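Local atomic coordinates of ochratoxinase (Aspergillus niger, PDB entry 4C65), a protein that hydrolyses ochratoxin A to ochratoxin alpha and L-phenylalanine, acting as a zinc-dependent carboxypeptidase of the amidohydrolase superfamily with activity toward C-terminal aromatic residues. Residues Val60-Leu65 against Asp390-Glu395; Asp81-Leu86 against Gly150-Leu155; Leu105-Thr110 against Gln406-Val411. All coordinates share one frame; numbering follows the deposited sequence.

Contact 1 (Val60-Leu65 against Asp390-Glu395)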
ATOM      1  N   VAL A  60       0.294  44.617 -42.992  1.00 21.37           N
ATOM      2  CA  VAL A  60       1.267  43.527 -42.929  1.00 20.13           C
ATOM      3  C   VAL A  60       0.597  42.208 -42.593  1.00 18.60           C
ATOM      4  O   VAL A  60      -0.180  42.131 -41.645  1.00 18.19           O
ATOM      5  CB  VAL A  60       2.369  43.811 -41.875  1.00 20.29           C
ATOM      6  CG1 VAL A  60       3.351  42.654 -41.786  1.00 19.42           C
ATOM      7  CG2 VAL A  60       3.105  45.096 -42.228  1.00 21.99           C
ATOM      8  N   LEU A  61       0.961  41.169 -43.338  1.00 17.61           N
ATOM      9  CA  LEU A  61       0.465  39.832 -43.090  1.00 16.55           C
ATOM     10  C   LEU A  61       1.629  38.846 -42.978  1.00 16.27           C
ATOM     11  O   LEU A  61       2.619  38.955 -43.721  1.00 16.88           O
ATOM     12  CB  LEU A  61      -0.458  39.400 -44.218  1.00 16.57           C
ATOM     13  CG  LEU A  61      -1.440  38.284 -43.913  1.00 15.80           C
ATOM     14  CD1 LEU A  61      -2.577  38.760 -43.018  1.00 15.76           C
ATOM     15  CD2 LEU A  61      -1.999  37.713 -45.216  1.00 16.14           C
ATOM     16  N   MET A  62       1.503  37.889 -42.064  1.00 15.52           N
ATOM     17  CA  MET A  62       2.543  36.890 -41.835  1.00 15.40           C
ATOM     18  C   MET A  62       1.956  35.643 -41.198  1.00 14.68           C
ATOM     19  O   MET A  62       0.776  35.639 -40.794  1.00 14.56           O
ATOM     20  CB  MET A  62       3.645  37.480 -40.951  1.00 16.07           C
ATOM     21  CG  MET A  62       3.209  37.926 -39.560  1.00 16.04           C
ATOM     22  SD  MET A  62       4.612  38.426 -38.529  1.00 16.96           S
ATOM     23  CE  MET A  62       5.281  36.819 -38.082  1.00 16.36           C
ATOM     24  N   PRO A  63       2.751  34.577 -41.096  1.00 14.49           N
ATOM     25  CA  PRO A  63       2.250  33.406 -40.376  1.00 14.12           C
ATOM     26  C   PRO A  63       2.058  33.667 -38.905  1.00 13.58           C
ATOM     27  O   PRO A  63       2.750  34.501 -38.318  1.00 13.60           O
ATOM     28  CB  PRO A  63       3.366  32.356 -40.555  1.00 14.44           C
ATOM     29  CG  PRO A  63       4.256  32.886 -41.619  1.00 15.08           C
ATOM     30  CD  PRO A  63       4.127  34.375 -41.552  1.00 15.21           C
ATOM     31  N   GLY A  64       1.107  32.962 -38.308  1.00 13.36           N
ATOM     32  CA  GLY A  64       0.973  32.967 -36.846  1.00 13.28           C
ATOM     33  C   GLY A  64       2.275  32.510 -36.176  1.00 12.95           C
ATOM     34  O   GLY A  64       2.981  31.651 -36.707  1.00 13.14           O
ATOM     35  N   LEU A  65       2.586  33.104 -35.031  1.00 12.96           N
ATOM     36  CA  LEU A  65       3.858  32.875 -34.367  1.00 13.24           C
ATOM     37  C   LEU A  65       3.844  31.610 -33.516  1.00 13.05           C
ATOM     38  O   LEU A  65       2.821  31.250 -32.941  1.00 12.75           O
ATOM     39  CB  LEU A  65       4.201  34.070 -33.496  1.00 13.63           C
ATOM     40  CG  LEU A  65       4.525  35.362 -34.233  1.00 14.24           C
ATOM     41  CD1 LEU A  65       4.366  36.544 -33.296  1.00 14.58           C
ATOM     42  CD2 LEU A  65       5.946  35.274 -34.792  1.00 14.96           C
ATOM     43  N   ASP A 390      -3.089  29.608 -40.304  1.00 16.70           N
ATOM     44  CA  ASP A 390      -2.691  30.281 -39.062  1.00 15.74           C
ATOM     45  C   ASP A 390      -1.959  31.565 -39.494  1.00 16.07           C
ATOM     46  O   ASP A 390      -0.822  31.510 -39.989  1.00 15.84           O
ATOM     47  CB  ASP A 390      -1.756  29.404 -38.241  1.00 14.77           C
ATOM     48  CG  ASP A 390      -2.439  28.187 -37.661  1.00 14.40           C
ATOM     49  OD1 ASP A 390      -3.615  27.927 -38.026  1.00 15.09           O
ATOM     50  OD2 ASP A 390      -1.832  27.521 -36.808  1.00 13.27           O
ATOM     51  N   VAL A 391      -2.656  32.699 -39.395  1.00 16.50           N
ATOM     52  CA  VAL A 391      -2.253  33.911 -40.105  1.00 17.05           C
ATOM     53  C   VAL A 391      -2.512  35.068 -39.190  1.00 17.35           C
ATOM     54  O   VAL A 391      -3.563  35.126 -38.543  1.00 17.45           O
ATOM     55  CB  VAL A 391      -3.061  34.090 -41.425  1.00 17.89           C
ATOM     56  CG1 VAL A 391      -2.601  35.323 -42.195  1.00 18.71           C
ATOM     57  CG2 VAL A 391      -2.948  32.860 -42.308  1.00 17.79           C
ATOM     58  N   ILE A 392      -1.561  35.989 -39.112  1.00 17.66           N
ATOM     59  CA  ILE A 392      -1.783  37.199 -38.328  1.00 18.22           C
ATOM     60  C   ILE A 392      -1.509  38.461 -39.140  1.00 19.44           C
ATOM     61  O   ILE A 392      -0.668  38.466 -40.051  1.00 19.17           O
ATOM     62  CB  ILE A 392      -0.968  37.203 -37.018  1.00 17.61           C
ATOM     63  CG1 ILE A 392       0.545  37.173 -37.282  1.00 17.63           C
ATOM     64  CG2 ILE A 392      -1.380  36.028 -36.152  1.00 16.80           C
ATOM     65  CD1 ILE A 392       1.400  37.436 -36.051  1.00 17.36           C
ATOM     66  N   ALA A 393      -2.230  39.517 -38.792  1.00 20.62           N
ATOM     67  CA  ALA A 393      -2.036  40.809 -39.419  1.00 22.47           C
ATOM     68  C   ALA A 393      -1.483  41.783 -38.413  1.00 23.52           C
ATOM     69  O   ALA A 393      -1.867  41.771 -37.244  1.00 22.82           O
ATOM     70  CB  ALA A 393      -3.335  41.338 -39.997  1.00 23.16           C
ATOM     71  N   LEU A 394      -0.601  42.644 -38.898  1.00 25.59           N
ATOM     72  CA  LEU A 394       0.014  43.670 -38.076  1.00 27.51           C
ATOM     73  C   LEU A 394      -0.215  45.042 -38.646  1.00 30.36           C
ATOM     74  O   LEU A 394      -0.390  45.207 -39.861  1.00 31.25           O
ATOM     75  CB  LEU A 394       1.521  43.430 -37.988  1.00 27.33           C
ATOM     76  CG  LEU A 394       2.009  42.435 -36.946  1.00 26.28           C
ATOM     77  CD1 LEU A 394       1.967  41.049 -37.498  1.00 25.23           C
ATOM     78  CD2 LEU A 394       3.418  42.738 -36.475  1.00 27.06           C
ATOM     79  N   GLU A 395      -0.200  46.033 -37.765  1.00 32.98           N
ATOM     80  CA  GLU A 395      -0.349  47.424 -38.158  1.00 36.36           C
ATOM     81  C   GLU A 395       0.963  48.003 -38.684  1.00 36.92           C
ATOM     82  O   GLU A 395       0.932  48.889 -39.509  1.00 38.55           O
ATOM     83  CB  GLU A 395      -0.817  48.237 -36.972  1.00 39.07           C
ATOM     84  CG  GLU A 395      -1.815  49.358 -37.259  1.00 43.23           C
ATOM     85  CD  GLU A 395      -2.497  49.891 -35.975  1.00 45.77           C
ATOM     86  OE1 GLU A 395      -2.400  49.212 -34.912  1.00 45.56           O
ATOM     87  OE2 GLU A 395      -3.121  51.000 -36.010  1.00 48.63           O
TER

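Contact 2 (Asp81-Leu86 against Gly150-Leu155)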
ATOM      1  N   ASP A  81       9.929  27.589  -5.687  1.00 35.35           N
ATOM      2  CA  ASP A  81      10.601  26.585  -6.509  1.00 34.63           C
ATOM      3  C   ASP A  81       9.595  25.591  -7.124  1.00 33.41           C
ATOM      4  O   ASP A  81       8.393  25.865  -7.178  1.00 32.37           O
ATOM      5  CB  ASP A  81      11.684  25.869  -5.693  1.00 36.22           C
ATOM      6  CG  ASP A  81      11.116  25.004  -4.580  1.00 36.72           C
ATOM      7  OD1 ASP A  81       9.881  24.871  -4.461  1.00 35.65           O
ATOM      8  OD2 ASP A  81      11.914  24.453  -3.811  1.00 38.39           O
ATOM      9  N   TYR A  82      10.081  24.435  -7.581  1.00 33.79           N
ATOM     10  CA  TYR A  82       9.224  23.419  -8.192  1.00 32.68           C
ATOM     11  C   TYR A  82       8.209  22.771  -7.236  1.00 31.32           C
ATOM     12  O   TYR A  82       7.368  21.971  -7.673  1.00 30.53           O
ATOM     13  CB  TYR A  82      10.080  22.332  -8.860  1.00 34.43           C
ATOM     14  CG  TYR A  82      10.718  22.715 -10.177  1.00 36.00           C
ATOM     15  CD1 TYR A  82      10.260  23.812 -10.927  1.00 36.00           C
ATOM     16  CD2 TYR A  82      11.757  21.924 -10.720  1.00 38.95           C
ATOM     17  CE1 TYR A  82      10.831  24.125 -12.154  1.00 36.23           C
ATOM     18  CE2 TYR A  82      12.327  22.229 -11.957  1.00 38.89           C
ATOM     19  CZ  TYR A  82      11.868  23.329 -12.664  1.00 38.15           C
ATOM     20  OH  TYR A  82      12.442  23.630 -13.879  1.00 39.49           O
ATOM     21  N   THR A  83       8.268  23.118  -5.946  1.00 30.97           N
ATOM     22  CA  THR A  83       7.277  22.656  -4.984  1.00 30.28           C
ATOM     23  C   THR A  83       5.874  23.093  -5.402  1.00 28.87           C
ATOM     24  O   THR A  83       4.911  22.399  -5.112  1.00 27.78           O
ATOM     25  CB  THR A  83       7.593  23.138  -3.543  1.00 31.70           C
ATOM     26  OG1 THR A  83       8.937  22.772  -3.198  1.00 33.04           O
ATOM     27  CG2 THR A  83       6.651  22.515  -2.531  1.00 31.97           C
ATOM     28  N   SER A  84       5.752  24.251  -6.073  1.00 28.12           N
ATOM     29  CA  SER A  84       4.434  24.758  -6.438  1.00 27.10           C
ATOM     30  C   SER A  84       3.798  23.877  -7.485  1.00 25.65           C
ATOM     31  O   SER A  84       2.586  23.754  -7.546  1.00 25.34           O
ATOM     32  CB  SER A  84       4.484  26.228  -6.901  1.00 26.97           C
ATOM     33  OG  SER A  84       5.261  26.386  -8.063  1.00 26.27           O
ATOM     34  N   GLY A  85       4.610  23.242  -8.300  1.00 17.74           N
ATOM     35  CA  GLY A  85       4.090  22.324  -9.322  1.00 17.83           C
ATOM     36  C   GLY A  85       3.379  21.159  -8.671  1.00 18.02           C
ATOM     37  O   GLY A  85       2.384  20.675  -9.189  1.00 18.75           O
ATOM     38  N   LEU A  86       3.916  20.691  -7.543  1.00 18.12           N
ATOM     39  CA  LEU A  86       3.344  19.564  -6.818  1.00 17.96           C
ATOM     40  C   LEU A  86       2.156  20.015  -5.982  1.00 17.90           C
ATOM     41  O   LEU A  86       1.136  19.343  -5.945  1.00 17.28           O
ATOM     42  CB  LEU A  86       4.398  18.915  -5.932  1.00 18.49           C
ATOM     43  CG  LEU A  86       4.007  17.671  -5.147  1.00 18.79           C
ATOM     44  CD1 LEU A  86       5.201  16.754  -4.973  1.00 19.19           C
ATOM     45  CD2 LEU A  86       3.418  17.992  -3.786  1.00 19.56           C
ATOM     46  N   GLY A 150      14.365  17.779 -13.154  1.00 19.02           N
ATOM     47  CA  GLY A 150      12.968  17.712 -12.794  1.00 18.37           C
ATOM     48  C   GLY A 150      12.683  17.360 -11.340  1.00 18.76           C
ATOM     49  O   GLY A 150      11.545  17.521 -10.903  1.00 18.81           O
ATOM     50  N   ASP A 151      13.671  16.897 -10.582  1.00 18.11           N
ATOM     51  CA  ASP A 151      13.409  16.510  -9.198  1.00 18.12           C
ATOM     52  C   ASP A 151      13.193  17.757  -8.310  1.00 18.19           C
ATOM     53  O   ASP A 151      13.735  18.823  -8.592  1.00 18.62           O
ATOM     54  CB  ASP A 151      14.551  15.644  -8.688  1.00 18.31           C
ATOM     55  CG  ASP A 151      14.168  14.787  -7.510  1.00 18.45           C
ATOM     56  OD1 ASP A 151      13.130  15.060  -6.845  1.00 18.24           O
ATOM     57  OD2 ASP A 151      14.934  13.840  -7.199  1.00 18.63           O
ATOM     58  N   ILE A 152      12.348  17.644  -7.292  1.00 18.04           N
ATOM     59  CA  ILE A 152      12.121  18.728  -6.327  1.00 18.30           C
ATOM     60  C   ILE A 152      12.975  18.440  -5.099  1.00 18.51           C
ATOM     61  O   ILE A 152      12.561  17.772  -4.170  1.00 19.12           O
ATOM     62  CB  ILE A 152      10.650  18.854  -5.916  1.00 18.22           C
ATOM     63  CG1 ILE A 152       9.788  19.063  -7.143  1.00 18.12           C
ATOM     64  CG2 ILE A 152      10.468  20.037  -4.968  1.00 18.58           C
ATOM     65  CD1 ILE A 152       8.312  18.791  -6.923  1.00 18.27           C
ATOM     66  N   PHE A 153      14.188  18.948  -5.111  1.00 18.59           N
ATOM     67  CA  PHE A 153      15.193  18.599  -4.108  1.00 18.84           C
ATOM     68  C   PHE A 153      14.830  19.020  -2.709  1.00 19.07           C
ATOM     69  O   PHE A 153      15.262  18.400  -1.760  1.00 19.40           O
ATOM     70  CB  PHE A 153      16.534  19.212  -4.470  1.00 19.18           C
ATOM     71  CG  PHE A 153      17.219  18.521  -5.600  1.00 19.00           C
ATOM     72  CD1 PHE A 153      16.879  18.788  -6.908  1.00 18.34           C
ATOM     73  CD2 PHE A 153      18.240  17.621  -5.357  1.00 19.61           C
ATOM     74  CE1 PHE A 153      17.529  18.157  -7.962  1.00 18.15           C
ATOM     75  CE2 PHE A 153      18.894  17.000  -6.413  1.00 19.43           C
ATOM     76  CZ  PHE A 153      18.522  17.257  -7.711  1.00 18.45           C
ATOM     77  N   ALA A 154      14.038  20.070  -2.566  1.00 18.97           N
ATOM     78  CA  ALA A 154      13.642  20.534  -1.231  1.00 19.63           C
ATOM     79  C   ALA A 154      12.645  19.623  -0.529  1.00 19.64           C
ATOM     80  O   ALA A 154      12.486  19.719   0.687  1.00 20.73           O
ATOM     81  CB  ALA A 154      13.092  21.935  -1.291  1.00 19.59           C
ATOM     82  N   LEU A 155      11.970  18.760  -1.286  1.00 18.86           N
ATOM     83  CA  LEU A 155      11.055  17.787  -0.706  1.00 18.54           C
ATOM     84  C   LEU A 155      11.761  16.442  -0.511  1.00 18.57           C
ATOM     85  O   LEU A 155      12.660  16.110  -1.272  1.00 18.52           O
ATOM     86  CB  LEU A 155       9.829  17.617  -1.604  1.00 17.71           C
ATOM     87  CG  LEU A 155       8.825  18.753  -1.560  1.00 17.61           C
ATOM     88  CD1 LEU A 155       7.688  18.416  -2.493  1.00 16.99           C
ATOM     89  CD2 LEU A 155       8.310  18.995  -0.143  1.00 18.10           C
TER
HETATM   90  O   HOH W   1      13.397  22.171  -4.478  1.00 13.70           O

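Contact 3 (Leu105-Thr110 against Gln406-Val411)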
ATOM      1  N   LEU A 105      -3.019  34.053 -27.846  1.00 15.31           N
ATOM      2  CA  LEU A 105      -3.671  34.119 -29.127  1.00 15.82           C
ATOM      3  C   LEU A 105      -3.899  35.587 -29.530  1.00 16.14           C
ATOM      4  O   LEU A 105      -3.729  35.932 -30.683  1.00 15.94           O
ATOM      5  CB  LEU A 105      -4.970  33.334 -29.074  1.00 16.10           C
ATOM      6  CG  LEU A 105      -5.540  32.786 -30.373  1.00 16.33           C
ATOM      7  CD1 LEU A 105      -4.541  31.921 -31.121  1.00 16.03           C
ATOM      8  CD2 LEU A 105      -6.797  32.015 -30.060  1.00 16.55           C
ATOM      9  N   GLN A 106      -4.197  36.430 -28.549  1.00 16.40           N
ATOM     10  CA  GLN A 106      -4.344  37.855 -28.755  1.00 17.14           C
ATOM     11  C   GLN A 106      -3.030  38.517 -29.157  1.00 17.67           C
ATOM     12  O   GLN A 106      -3.046  39.602 -29.748  1.00 18.10           O
ATOM     13  CB  GLN A 106      -4.871  38.535 -27.510  1.00 17.12           C
ATOM     14  CG  GLN A 106      -6.260  38.088 -27.123  1.00 17.39           C
ATOM     15  CD  GLN A 106      -7.344  38.731 -27.961  1.00 17.82           C
ATOM     16  OE1 GLN A 106      -7.400  39.956 -28.110  1.00 17.73           O
ATOM     17  NE2 GLN A 106      -8.227  37.898 -28.518  1.00 18.16           N
ATOM     18  N   ASN A 107      -1.910  37.875 -28.854  1.00 17.84           N
ATOM     19  CA  ASN A 107      -0.605  38.374 -29.277  1.00 18.38           C
ATOM     20  C   ASN A 107      -0.108  37.788 -30.574  1.00 17.35           C
ATOM     21  O   ASN A 107       1.043  37.988 -30.932  1.00 17.81           O
ATOM     22  CB  ASN A 107       0.430  38.131 -28.175  1.00 19.86           C
ATOM     23  CG  ASN A 107       0.342  39.178 -27.099  1.00 21.87           C
ATOM     24  OD1 ASN A 107       0.967  40.205 -27.242  1.00 24.21           O
ATOM     25  ND2 ASN A 107      -0.530  38.986 -26.085  1.00 22.77           N
ATOM     26  N   GLY A 108      -0.943  37.015 -31.252  1.00 16.70           N
ATOM     27  CA  GLY A 108      -0.571  36.400 -32.525  1.00 16.16           C
ATOM     28  C   GLY A 108       0.197  35.084 -32.433  1.00 15.43           C
ATOM     29  O   GLY A 108       0.763  34.618 -33.415  1.00 15.18           O
ATOM     30  N   TYR A 109       0.216  34.475 -31.269  1.00 14.81           N
ATOM     31  CA  TYR A 109       0.823  33.167 -31.115  1.00 14.76           C
ATOM     32  C   TYR A 109      -0.221  32.072 -31.340  1.00 14.36           C
ATOM     33  O   TYR A 109      -1.092  31.886 -30.487  1.00 14.31           O
ATOM     34  CB  TYR A 109       1.511  33.062 -29.731  1.00 14.85           C
ATOM     35  CG  TYR A 109       2.861  33.777 -29.737  1.00 15.08           C
ATOM     36  CD1 TYR A 109       2.934  35.176 -29.644  1.00 15.08           C
ATOM     37  CD2 TYR A 109       4.047  33.053 -29.896  1.00 14.93           C
ATOM     38  CE1 TYR A 109       4.147  35.822 -29.698  1.00 15.33           C
ATOM     39  CE2 TYR A 109       5.268  33.696 -29.933  1.00 15.21           C
ATOM     40  CZ  TYR A 109       5.308  35.088 -29.861  1.00 15.59           C
ATOM     41  OH  TYR A 109       6.536  35.728 -29.890  1.00 16.58           O
ATOM     42  N   THR A 110      -0.132  31.394 -32.485  1.00 13.88           N
ATOM     43  CA  THR A 110      -1.103  30.392 -32.858  1.00 14.01           C
ATOM     44  C   THR A 110      -0.638  28.948 -32.606  1.00 13.74           C
ATOM     45  O   THR A 110      -1.408  28.005 -32.766  1.00 13.86           O
ATOM     46  CB  THR A 110      -1.543  30.575 -34.312  1.00 14.35           C
ATOM     47  OG1 THR A 110      -0.421  30.486 -35.183  1.00 14.52           O
ATOM     48  CG2 THR A 110      -2.191  31.932 -34.499  1.00 14.72           C
ATOM     49  N   GLN A 406       5.929  43.282 -29.440  1.00 28.51           N
ATOM     50  CA  GLN A 406       5.715  43.483 -28.010  1.00 30.28           C
ATOM     51  C   GLN A 406       4.515  44.378 -27.682  1.00 32.56           C
ATOM     52  O   GLN A 406       4.198  44.545 -26.507  1.00 33.32           O
ATOM     53  CB  GLN A 406       6.987  44.024 -27.348  1.00 30.78           C
ATOM     54  CG  GLN A 406       8.091  42.973 -27.289  1.00 29.83           C
ATOM     55  CD  GLN A 406       9.421  43.571 -26.937  1.00 31.14           C
ATOM     56  OE1 GLN A 406       9.521  44.368 -26.009  1.00 32.64           O
ATOM     57  NE2 GLN A 406      10.448  43.219 -27.686  1.00 30.94           N
ATOM     58  N   GLU A 407       3.872  44.953 -28.691  1.00 34.79           N
ATOM     59  CA  GLU A 407       2.616  45.637 -28.468  1.00 38.48           C
ATOM     60  C   GLU A 407       1.481  44.774 -29.056  1.00 39.26           C
ATOM     61  O   GLU A 407       1.332  44.716 -30.275  1.00 39.59           O
ATOM     62  CB  GLU A 407       2.652  47.037 -29.069  1.00 40.62           C
ATOM     63  CG  GLU A 407       1.327  47.790 -28.968  1.00 43.21           C
ATOM     64  CD  GLU A 407       0.696  47.780 -27.568  1.00 44.53           C
ATOM     65  OE1 GLU A 407       1.084  48.636 -26.747  1.00 47.32           O
ATOM     66  OE2 GLU A 407      -0.195  46.935 -27.293  1.00 43.44           O
ATOM     67  N   PRO A 408       0.676  44.090 -28.187  1.00 41.22           N
ATOM     68  CA  PRO A 408      -0.436  43.244 -28.697  1.00 40.34           C
ATOM     69  C   PRO A 408      -1.473  43.978 -29.575  1.00 39.68           C
ATOM     70  O   PRO A 408      -2.050  43.350 -30.460  1.00 37.63           O
ATOM     71  CB  PRO A 408      -1.132  42.725 -27.425  1.00 42.07           C
ATOM     72  CG  PRO A 408      -0.222  43.002 -26.281  1.00 42.53           C
ATOM     73  CD  PRO A 408       0.765  44.059 -26.709  1.00 42.74           C
ATOM     74  N   LYS A 409      -1.680  45.281 -29.336  1.00 40.24           N
ATOM     75  CA  LYS A 409      -2.546  46.108 -30.178  1.00 40.63           C
ATOM     76  C   LYS A 409      -2.061  46.127 -31.630  1.00 37.51           C
ATOM     77  O   LYS A 409      -2.853  46.286 -32.541  1.00 36.66           O
ATOM     78  CB  LYS A 409      -2.605  47.561 -29.706  1.00 45.17           C
ATOM     79  CG  LYS A 409      -3.543  48.009 -28.586  1.00 49.95           C
ATOM     80  CD  LYS A 409      -3.939  49.460 -28.848  1.00 56.04           C
ATOM     81  CE  LYS A 409      -4.890  50.049 -27.778  1.00 60.25           C
ATOM     82  NZ  LYS A 409      -4.221  50.157 -26.470  1.00 62.03           N
ATOM     83  N   ALA A 410      -0.754  45.983 -31.838  1.00 34.53           N
ATOM     84  CA  ALA A 410      -0.177  45.943 -33.183  1.00 32.49           C
ATOM     85  C   ALA A 410      -0.535  44.692 -33.972  1.00 29.30           C
ATOM     86  O   ALA A 410      -0.348  44.675 -35.187  1.00 29.46           O
ATOM     87  CB  ALA A 410       1.347  46.085 -33.118  1.00 32.86           C
ATOM     88  N   VAL A 411      -0.962  43.640 -33.287  1.00 26.06           N
ATOM     89  CA  VAL A 411      -1.536  42.473 -33.937  1.00 23.95           C
ATOM     90  C   VAL A 411      -3.044  42.678 -34.055  1.00 23.21           C
ATOM     91  O   VAL A 411      -3.773  42.514 -33.091  1.00 22.98           O
ATOM     92  CB  VAL A 411      -1.245  41.189 -33.137  1.00 22.74           C
ATOM     93  CG1 VAL A 411      -1.814  39.969 -33.840  1.00 22.00           C
ATOM     94  CG2 VAL A 411       0.251  41.032 -32.931  1.00 22.62           C
TER

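Contact 1 (Val60-Leu65 against Asp390-Glu395)
Met62 and Ile392 form a hydrogen-bonded pair of two antiparallel strands, 60-63 and 391-394. Met62 N donates to Ile392 O at 3.0 Å, and Ile392 N donates back to Met62 O at 2.9 Å. Both donors lie nearly along the C=O axis. Val60 and Leu394 make a less even pair. Leu394 N reaches Val60 O at 2.8 Å, but the return bond from Val60 N is weak. Past Pro63, Gly64 N binds Asp390 O at 2.9 Å. This bond is straight at the hydrogen (175°), yet the nitrogen stands above the carbonyl plane.

The apolar contacts divide between two faces. Val60, Met62, Ile392 and Leu394 share one. Met62 and Ile392 lie side by side and point the same way, with Met62 CG 3.6 Å from Ile392 CG1. Each of these carbons sits between its own backbone N and carbonyl carbon (chi1 61° and 62°). Met62 SD continues to Leu394 CD1 at 3.9 Å. Leu65 crosses the end of Ile392 at about a right angle. Elsewhere Leu61 CD1 packs on Val391 CG1 at 3.5 Å and also meets Ala393 CB.

Phe405 packs against Met62, Leu65 and Leu394, and Leu61 rests on Ile10, Ala12 and Leu15 of strand 7-15. Strand 60-67 also pairs in parallel with strands 7-15 and 109-114, while 391-394 pairs with 411-416. Strand 60-67 leads on in sequence to the zinc ligands His69 and His71. Its pairing with both 7-15 and 109-114 is consistent with a place where the beta-sandwich meets the TIM barrel.

Contact 2 (Asp81-Leu86 against Gly150-Leu155)
Ile152 inserts its branches against Tyr82, Thr83 and Leu86. Ile152 CG1 lies beside its own backbone N (chi1 -57°), which turns it onto Tyr82. CG2, anti to that N, goes to Thr83. CG1 packs on Tyr82 CB, and Ile152 CD1 runs on to Tyr82 O at 3.4 Å. Ile152 CG2 meets Thr83 OG1 at 3.6 Å, the two side chains crossing at about a right angle. CD1 also touches Leu86 CB. Leu86 CD1 meets Leu155 CD1 at 3.9 Å. The Tyr82 ring has Asp151 O at its edge, near the ring plane.

Asp81 caps the turn that leads into helix 83-87. Its CG stands between the backbone N and the carbonyl carbon (chi1 68°). Asp81 OD1 takes Thr83 N at 2.8 Å from above the carboxylate plane. Thr83 OG1 donates to the same Asp81 OD1 at 2.6 Å, on the syn side. The other oxygen, Asp81 OD2, accepts from a water at 2.8 Å. That water accepts from Ala154 N at 2.9 Å. Ala154 is the third residue of the type I turn Ile152-Leu155.

A second subunit adds Tyr78 OH to Asp81 OD2 and Tyr79 OH to Thr83 OG1. Arg197 of a third subunit forms a salt bridge with Asp151 OD1. The Tyr82 side chain lies about 7 Å from the side chains of zinc ligand His245 and active-site Asp336, so the contact borders the catalytic region. Van der Waals packing, mostly through Ile152, joins the segments directly, and the polar link passes through one water. The several donors around its carboxylate would be expected to keep Asp81 ionised.

Contact 3 (Leu105-Thr110 against Gln406-Val411)
Asn107 lays its amide beside the ring of Pro408, both side chains pointing the same way. Asn107 OD1 does the touching. Asn107 OD1 sits 3.2 Å from Pro408 CG and 3.3 Å from Pro408 CB. The second point of contact is Val411. Val411 CG2 approaches Asn107 O at 3.7 Å, and Val411 CG1 lies 4.0 Å from Gly108 CA.

The backbone that meets Val411 lies just past helix 90-106, which a Schellman motif closes. Tyr109 N bonds to Ala104 O, and Gly108 N bonds to Leu105 O at 3.0 Å. Gly108 is the C-prime residue, with phi at 84°. It has no CB to press on Val411 CG1. The chain then enters strand 109-114.

Farther out, other bonds set the positions of these groups. Asn107 CG lies beside its own backbone N (chi1 -80°), and ND2 donates back to Glu103 O in the last turn of the helix. On the other segment, Pro408 begins a 3-10 turn. Val411 N bonds to Pro408 O at 3.0 Å, and Lys409 N binds the anti lone pair of Glu407 OE2. Lys422 NZ donates to both Gln106 O and Val411 O, joining the helix end to strand 411-416.

From the N terminus, residues 60-65 come first, and contact 1 closes back on them only at 390-395. Contact 2 runs from 81-86 to 150-155, wholly within that span, and joins helix 83-87 to the loop between strand 142-144 and helix 157-164. Contact 3 runs from 105-110, between the two halves of contact 2, to 406-411, beyond contact 1, so it crosses both. It joins the end of helix 90-106 to the loop before strand 411-416. Contacts 1 and 3 have centres 9 Å apart. Leu65 N probably bonds to Gly108 O between strands 60-67 and 109-114, and Glu395 N to Ala410 O where 391-394 and 411-416 meet. Contact 2 lies across the chain's centre from contact 1, among subunit interfaces.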